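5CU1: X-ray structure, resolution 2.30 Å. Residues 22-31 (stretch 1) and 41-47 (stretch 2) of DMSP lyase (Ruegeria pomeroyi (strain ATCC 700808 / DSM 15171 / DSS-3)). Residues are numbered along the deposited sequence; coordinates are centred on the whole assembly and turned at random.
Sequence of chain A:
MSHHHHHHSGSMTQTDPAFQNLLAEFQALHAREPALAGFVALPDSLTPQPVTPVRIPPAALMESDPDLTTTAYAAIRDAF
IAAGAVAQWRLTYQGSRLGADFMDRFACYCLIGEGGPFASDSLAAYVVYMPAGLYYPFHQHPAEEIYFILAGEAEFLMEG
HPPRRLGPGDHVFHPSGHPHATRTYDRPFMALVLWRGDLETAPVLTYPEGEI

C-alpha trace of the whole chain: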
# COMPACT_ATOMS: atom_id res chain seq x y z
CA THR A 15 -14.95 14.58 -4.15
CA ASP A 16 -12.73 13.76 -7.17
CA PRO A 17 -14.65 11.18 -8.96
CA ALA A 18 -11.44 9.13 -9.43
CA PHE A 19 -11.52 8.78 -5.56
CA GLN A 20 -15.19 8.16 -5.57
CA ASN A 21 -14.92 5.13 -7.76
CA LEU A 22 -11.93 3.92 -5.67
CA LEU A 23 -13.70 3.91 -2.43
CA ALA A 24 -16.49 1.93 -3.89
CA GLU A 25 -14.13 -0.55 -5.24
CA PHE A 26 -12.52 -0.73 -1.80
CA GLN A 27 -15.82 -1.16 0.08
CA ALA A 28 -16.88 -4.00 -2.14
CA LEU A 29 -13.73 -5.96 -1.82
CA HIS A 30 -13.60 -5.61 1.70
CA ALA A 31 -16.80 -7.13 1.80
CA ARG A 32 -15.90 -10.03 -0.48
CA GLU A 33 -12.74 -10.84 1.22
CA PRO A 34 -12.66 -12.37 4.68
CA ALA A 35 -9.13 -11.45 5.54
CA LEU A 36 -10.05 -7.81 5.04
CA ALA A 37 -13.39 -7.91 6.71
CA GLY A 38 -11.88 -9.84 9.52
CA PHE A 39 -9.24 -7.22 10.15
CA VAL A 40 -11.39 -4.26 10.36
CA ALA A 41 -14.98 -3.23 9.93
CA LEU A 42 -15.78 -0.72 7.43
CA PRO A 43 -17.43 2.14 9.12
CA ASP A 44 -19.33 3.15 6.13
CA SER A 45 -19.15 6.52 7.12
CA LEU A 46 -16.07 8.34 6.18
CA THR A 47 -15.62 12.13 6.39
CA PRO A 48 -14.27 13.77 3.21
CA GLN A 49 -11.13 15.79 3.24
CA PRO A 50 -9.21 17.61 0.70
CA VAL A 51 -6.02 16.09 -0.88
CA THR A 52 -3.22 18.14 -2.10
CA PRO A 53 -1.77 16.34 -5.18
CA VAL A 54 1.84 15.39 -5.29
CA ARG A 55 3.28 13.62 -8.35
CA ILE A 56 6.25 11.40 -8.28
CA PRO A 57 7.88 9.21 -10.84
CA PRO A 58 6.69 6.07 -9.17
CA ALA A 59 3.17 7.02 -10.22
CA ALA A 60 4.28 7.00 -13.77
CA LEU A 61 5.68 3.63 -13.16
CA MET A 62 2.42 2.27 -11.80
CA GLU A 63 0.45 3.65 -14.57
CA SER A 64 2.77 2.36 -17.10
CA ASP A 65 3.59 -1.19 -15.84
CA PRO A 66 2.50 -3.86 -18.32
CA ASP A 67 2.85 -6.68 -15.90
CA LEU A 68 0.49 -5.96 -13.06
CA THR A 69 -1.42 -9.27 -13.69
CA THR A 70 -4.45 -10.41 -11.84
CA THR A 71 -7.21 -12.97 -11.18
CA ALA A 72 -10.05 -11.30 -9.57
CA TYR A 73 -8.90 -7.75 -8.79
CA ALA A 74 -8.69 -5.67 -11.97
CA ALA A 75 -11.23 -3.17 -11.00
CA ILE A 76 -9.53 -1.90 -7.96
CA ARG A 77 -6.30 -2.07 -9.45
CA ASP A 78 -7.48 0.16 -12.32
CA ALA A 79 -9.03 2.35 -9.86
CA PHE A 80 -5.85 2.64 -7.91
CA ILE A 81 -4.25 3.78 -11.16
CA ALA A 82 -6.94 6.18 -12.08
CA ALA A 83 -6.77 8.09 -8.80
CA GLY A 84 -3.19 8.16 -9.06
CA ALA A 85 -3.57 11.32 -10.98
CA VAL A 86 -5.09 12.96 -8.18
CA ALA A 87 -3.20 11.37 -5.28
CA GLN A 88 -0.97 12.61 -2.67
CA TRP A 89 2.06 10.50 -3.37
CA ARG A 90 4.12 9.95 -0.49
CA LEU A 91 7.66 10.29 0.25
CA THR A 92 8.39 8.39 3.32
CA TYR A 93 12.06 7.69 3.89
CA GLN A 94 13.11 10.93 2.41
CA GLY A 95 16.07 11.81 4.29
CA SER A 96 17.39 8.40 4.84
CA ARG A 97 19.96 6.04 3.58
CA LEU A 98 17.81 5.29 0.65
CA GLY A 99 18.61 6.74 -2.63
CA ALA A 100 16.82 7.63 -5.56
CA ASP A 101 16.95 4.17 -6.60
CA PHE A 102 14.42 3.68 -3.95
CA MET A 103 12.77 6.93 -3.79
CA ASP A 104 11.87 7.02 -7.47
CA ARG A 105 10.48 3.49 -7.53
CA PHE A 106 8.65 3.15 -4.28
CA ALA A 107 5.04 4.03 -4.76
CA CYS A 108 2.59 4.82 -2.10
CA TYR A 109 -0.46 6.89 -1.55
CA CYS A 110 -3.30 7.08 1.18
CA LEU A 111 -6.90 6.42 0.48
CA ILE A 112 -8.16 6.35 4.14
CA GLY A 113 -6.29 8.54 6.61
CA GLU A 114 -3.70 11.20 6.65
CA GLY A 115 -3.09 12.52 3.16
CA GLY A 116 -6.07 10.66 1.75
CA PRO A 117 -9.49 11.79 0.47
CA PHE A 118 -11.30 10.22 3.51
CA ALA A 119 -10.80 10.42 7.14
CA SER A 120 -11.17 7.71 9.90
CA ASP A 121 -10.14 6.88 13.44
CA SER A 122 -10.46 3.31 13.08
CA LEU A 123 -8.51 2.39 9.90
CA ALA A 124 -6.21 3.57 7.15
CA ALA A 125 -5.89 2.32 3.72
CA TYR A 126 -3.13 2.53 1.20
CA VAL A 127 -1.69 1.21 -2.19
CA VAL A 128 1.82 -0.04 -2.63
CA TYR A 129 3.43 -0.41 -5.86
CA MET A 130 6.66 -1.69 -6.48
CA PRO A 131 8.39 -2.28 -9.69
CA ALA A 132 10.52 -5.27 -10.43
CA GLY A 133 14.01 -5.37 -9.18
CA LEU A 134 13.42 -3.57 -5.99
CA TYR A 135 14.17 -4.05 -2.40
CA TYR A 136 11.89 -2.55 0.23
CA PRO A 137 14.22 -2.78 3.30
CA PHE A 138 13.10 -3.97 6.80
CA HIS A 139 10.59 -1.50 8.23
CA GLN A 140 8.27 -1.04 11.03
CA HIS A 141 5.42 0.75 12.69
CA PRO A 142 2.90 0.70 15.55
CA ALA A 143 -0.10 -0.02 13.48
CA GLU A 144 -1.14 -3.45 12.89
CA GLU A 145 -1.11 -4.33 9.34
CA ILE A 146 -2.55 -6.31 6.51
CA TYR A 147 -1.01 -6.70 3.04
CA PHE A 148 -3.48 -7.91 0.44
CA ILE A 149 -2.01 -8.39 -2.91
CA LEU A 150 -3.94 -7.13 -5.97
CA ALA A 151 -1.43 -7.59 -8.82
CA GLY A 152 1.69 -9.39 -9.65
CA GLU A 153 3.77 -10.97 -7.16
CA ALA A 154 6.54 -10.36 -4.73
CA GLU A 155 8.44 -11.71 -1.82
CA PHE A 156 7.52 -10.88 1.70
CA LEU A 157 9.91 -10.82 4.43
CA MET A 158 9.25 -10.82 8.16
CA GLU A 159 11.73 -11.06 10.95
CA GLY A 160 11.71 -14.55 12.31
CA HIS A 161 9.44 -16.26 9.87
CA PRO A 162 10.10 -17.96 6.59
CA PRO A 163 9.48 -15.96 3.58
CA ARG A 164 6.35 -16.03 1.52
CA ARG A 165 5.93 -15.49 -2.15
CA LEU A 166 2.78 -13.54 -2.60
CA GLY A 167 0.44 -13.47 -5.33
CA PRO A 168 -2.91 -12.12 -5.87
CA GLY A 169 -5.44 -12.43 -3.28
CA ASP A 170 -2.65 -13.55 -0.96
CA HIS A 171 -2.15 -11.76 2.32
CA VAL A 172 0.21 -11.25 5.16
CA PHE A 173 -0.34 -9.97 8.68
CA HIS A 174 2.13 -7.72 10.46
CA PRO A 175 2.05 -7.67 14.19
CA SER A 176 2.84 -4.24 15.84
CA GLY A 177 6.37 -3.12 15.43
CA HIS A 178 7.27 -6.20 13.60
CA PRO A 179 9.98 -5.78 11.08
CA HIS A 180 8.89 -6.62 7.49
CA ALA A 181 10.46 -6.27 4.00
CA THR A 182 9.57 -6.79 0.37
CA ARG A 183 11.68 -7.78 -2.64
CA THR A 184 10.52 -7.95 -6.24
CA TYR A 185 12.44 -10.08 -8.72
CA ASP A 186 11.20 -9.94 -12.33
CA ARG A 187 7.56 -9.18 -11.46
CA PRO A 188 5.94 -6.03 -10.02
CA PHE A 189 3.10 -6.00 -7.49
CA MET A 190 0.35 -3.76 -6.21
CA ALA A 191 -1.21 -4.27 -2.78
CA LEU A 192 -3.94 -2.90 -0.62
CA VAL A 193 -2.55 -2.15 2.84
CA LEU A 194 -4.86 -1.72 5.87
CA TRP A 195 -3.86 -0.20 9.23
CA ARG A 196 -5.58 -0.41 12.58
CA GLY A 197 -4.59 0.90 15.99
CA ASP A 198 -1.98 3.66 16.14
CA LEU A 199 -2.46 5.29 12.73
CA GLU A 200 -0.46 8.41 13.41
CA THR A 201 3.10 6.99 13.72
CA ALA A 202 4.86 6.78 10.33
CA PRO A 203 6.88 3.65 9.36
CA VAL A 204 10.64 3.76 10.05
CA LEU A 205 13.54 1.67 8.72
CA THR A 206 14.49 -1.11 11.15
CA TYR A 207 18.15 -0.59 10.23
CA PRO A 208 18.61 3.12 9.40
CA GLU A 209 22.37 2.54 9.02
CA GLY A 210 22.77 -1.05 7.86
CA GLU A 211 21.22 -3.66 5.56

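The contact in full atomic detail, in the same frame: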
# COMPACT_ATOMS: atom_id res chain seq x y z
N LEU A 22 -12.91 4.62 -6.47
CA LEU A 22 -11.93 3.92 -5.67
C LEU A 22 -12.43 3.43 -4.34
O LEU A 22 -12.46 2.35 -4.18
CB LEU A 22 -10.59 4.62 -5.60
CG LEU A 22 -9.35 4.01 -4.95
CD1 LEU A 22 -9.05 2.61 -5.47
CD2 LEU A 22 -8.16 4.88 -5.09
N LEU A 23 -12.98 4.27 -3.56
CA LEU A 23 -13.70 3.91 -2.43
C LEU A 23 -14.75 2.74 -2.48
O LEU A 23 -14.70 1.87 -1.77
CB LEU A 23 -14.21 5.14 -1.74
CG LEU A 23 -14.87 4.85 -0.46
CD1 LEU A 23 -14.06 4.57 0.67
CD2 LEU A 23 -15.36 6.13 -0.10
N ALA A 24 -15.62 2.86 -3.42
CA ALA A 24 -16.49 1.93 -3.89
C ALA A 24 -15.98 0.64 -4.41
O ALA A 24 -16.58 -0.31 -4.15
CB ALA A 24 -17.47 2.57 -4.79
N GLU A 25 -14.80 0.65 -5.00
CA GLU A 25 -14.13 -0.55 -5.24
C GLU A 25 -13.46 -1.19 -4.01
O GLU A 25 -13.52 -2.31 -3.93
CB GLU A 25 -13.21 -0.51 -6.40
CG GLU A 25 -13.71 -0.34 -7.73
CD GLU A 25 -14.54 -1.39 -8.26
OE1 GLU A 25 -14.70 -2.40 -7.83
OE2 GLU A 25 -15.18 -1.08 -9.11
N PHE A 26 -12.96 -0.37 -3.10
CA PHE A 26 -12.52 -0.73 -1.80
C PHE A 26 -13.55 -1.43 -0.89
O PHE A 26 -13.25 -2.43 -0.45
CB PHE A 26 -11.59 0.30 -1.14
CG PHE A 26 -11.20 -0.06 0.20
CD1 PHE A 26 -10.37 -1.04 0.41
CD2 PHE A 26 -11.81 0.50 1.28
CE1 PHE A 26 -10.14 -1.50 1.63
CE2 PHE A 26 -11.53 0.04 2.53
CZ PHE A 26 -10.67 -0.94 2.69
N GLN A 27 -14.70 -0.80 -0.73
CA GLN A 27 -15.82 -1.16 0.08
C GLN A 27 -16.40 -2.52 -0.26
O GLN A 27 -16.74 -3.28 0.57
CB GLN A 27 -16.85 -0.02 0.04
CG GLN A 27 -16.49 1.09 0.91
CD GLN A 27 -17.28 2.29 0.70
OE1 GLN A 27 -17.65 2.53 -0.33
NE2 GLN A 27 -17.56 3.03 1.74
N ALA A 28 -16.50 -2.75 -1.55
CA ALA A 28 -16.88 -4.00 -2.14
C ALA A 28 -15.94 -5.01 -2.07
O ALA A 28 -16.33 -5.96 -1.87
CB ALA A 28 -17.37 -3.85 -3.54
N LEU A 29 -14.67 -4.86 -2.01
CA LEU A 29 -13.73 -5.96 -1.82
C LEU A 29 -13.46 -6.37 -0.50
O LEU A 29 -13.17 -7.40 -0.29
CB LEU A 29 -12.42 -5.48 -2.39
CG LEU A 29 -11.16 -6.19 -2.18
CD1 LEU A 29 -11.16 -7.34 -3.02
CD2 LEU A 29 -10.13 -5.34 -2.43
N HIS A 30 -13.66 -5.49 0.36
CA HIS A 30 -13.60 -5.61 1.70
C HIS A 30 -14.64 -6.56 2.14
O HIS A 30 -14.32 -7.49 2.72
CB HIS A 30 -13.86 -4.38 2.33
CG HIS A 30 -13.74 -4.40 3.81
ND1 HIS A 30 -14.76 -4.67 4.62
CD2 HIS A 30 -12.71 -4.16 4.60
CE1 HIS A 30 -14.37 -4.54 5.84
NE2 HIS A 30 -13.14 -4.23 5.85
N ALA A 31 -15.80 -6.27 1.75
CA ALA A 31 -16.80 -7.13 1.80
C ALA A 31 -16.68 -8.50 1.20
O ALA A 31 -17.05 -9.34 1.84
CB ALA A 31 -18.15 -6.51 1.64
N ALA A 41 -13.73 -3.68 10.38
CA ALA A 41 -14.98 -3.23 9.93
C ALA A 41 -14.94 -1.94 9.33
O ALA A 41 -14.35 -1.07 9.80
CB ALA A 41 -16.02 -3.27 11.02
N LEU A 42 -15.63 -1.88 8.25
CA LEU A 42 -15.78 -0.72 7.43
C LEU A 42 -16.83 0.07 8.06
O LEU A 42 -17.84 -0.47 8.48
CB LEU A 42 -16.12 -1.04 6.03
CG LEU A 42 -15.05 -0.74 5.06
CD1 LEU A 42 -13.69 -1.15 5.55
CD2 LEU A 42 -15.29 -1.09 3.64
N PRO A 43 -16.46 1.41 8.31
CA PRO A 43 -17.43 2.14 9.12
C PRO A 43 -18.49 2.67 8.40
O PRO A 43 -19.43 2.92 9.06
CB PRO A 43 -16.69 3.33 9.67
CG PRO A 43 -15.36 3.32 9.16
CD PRO A 43 -15.25 2.34 8.14
N ASP A 44 -18.32 2.86 7.14
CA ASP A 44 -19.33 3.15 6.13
C ASP A 44 -19.94 4.69 5.72
O ASP A 44 -20.88 4.92 4.95
CB ASP A 44 -20.27 1.95 5.98
CG ASP A 44 -20.44 1.50 4.47
OD1 ASP A 44 -19.93 0.44 4.07
OD2 ASP A 44 -21.06 2.27 3.73
N SER A 45 -19.13 5.67 6.03
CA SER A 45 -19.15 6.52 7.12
C SER A 45 -17.84 7.11 7.24
O SER A 45 -17.31 7.16 8.28
CB SER A 45 -19.68 5.81 8.36
OG SER A 45 -20.83 5.21 7.98
N LEU A 46 -17.37 7.67 6.15
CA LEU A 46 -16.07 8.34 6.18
C LEU A 46 -16.15 9.86 5.80
O LEU A 46 -16.61 10.20 4.81
CB LEU A 46 -15.20 7.57 5.26
CG LEU A 46 -15.13 6.12 5.53
CD1 LEU A 46 -15.20 5.65 4.18
CD2 LEU A 46 -13.83 5.68 6.02
N THR A 47 -15.69 10.72 6.62
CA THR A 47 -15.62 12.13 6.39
C THR A 47 -14.70 12.60 5.33
O THR A 47 -13.54 12.42 5.47
CB THR A 47 -15.38 12.82 7.68
OG1 THR A 47 -16.50 12.57 8.48
CG2 THR A 47 -15.17 14.30 7.54

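Stretch 1 is a segment of a longer helix, and stretch 2 is an irregular loop that runs beside it. The loop passes the helix in the reverse sense of the sequence: A41 and L42 lie near H30 and Q27, whereas L46 lies near L23. The backbones stay well apart. The CA atoms of Q27 and L42 are 7.4 Å apart, and the CA atoms of L23 and L46 are 10.0 Å apart. Side chains fill the space between. No hydrogen bond joins the two stretches, so the contact rests on packing, and it buries 323 Å² in total.

The helix keeps its own backbone polar groups busy. Q27 N donates to L23 O at 2.9 Å, and H30 N donates to F26 O at 3.2 Å. Spacings of three and four residues place L23, F26, Q27 and H30 on the side that meets the loop.

A41 opens the contact. Its CB points away from the helix, so the backbone makes the approach. A41 CA lies 4.3 Å from H30 CE1, at the edge of the imidazole and near its plane.

L42 is the centre of the contact. It has the largest area covered by the other stretch, and its CB points toward the helix. Both methyls lie against H30 and F26, and CD2 also reaches Q27. CD1 sits over one face of the H30 ring, 3.3 Å from the ring centroid and 19° off the ring normal. This is a CH-pi contact, in which the methyl hydrogens can meet the pi cloud. The closest atom pair is tight, with L42 CD1 3.1 Å from H30 NE2. That nitrogen also hydrogen-bonds to a residue just outside the stretches. The same methyl packs against F26, with L42 CD1 3.9 Å from F26 CE2. It approaches that ring obliquely. CD2 also packs on Q27, with L42 CD2 3.6 Å from Q27 CA and 3.7 Å from Q27 CG. Here the methyl meets the aliphatic base of a polar side chain. The chi1 of L42, at -111°, lies between the usual wells.

P43 turns its CB away from the helix and makes no contact. Its carbonyl serves the loop itself: S45 OG donates a weak hydrogen bond of 2.9 Å to P43 O.

D44 points its CB sideways, but the end of its side chain comes nearer to the helix. D44 OD2 is 4.1 Å from Q27 NE2, a polar approach too long for a hydrogen bond. The residue is poorly ordered, so this position deserves caution. S45 follows with its CB pointing away, and it does not touch the helix.

L46 returns to the helix with its CB pointing toward it. L46 CD1 meets L23 CD1 at 3.8 Å, an apolar contact between two leucine methyls. L23 leaves the helix sideways, but its end comes nearer to the loop. The same L46 methyl also borders the amide of Q27, with L46 CD1 4.3 Å from Q27 NE2. T47 is out of reach, and the contact ends at L46.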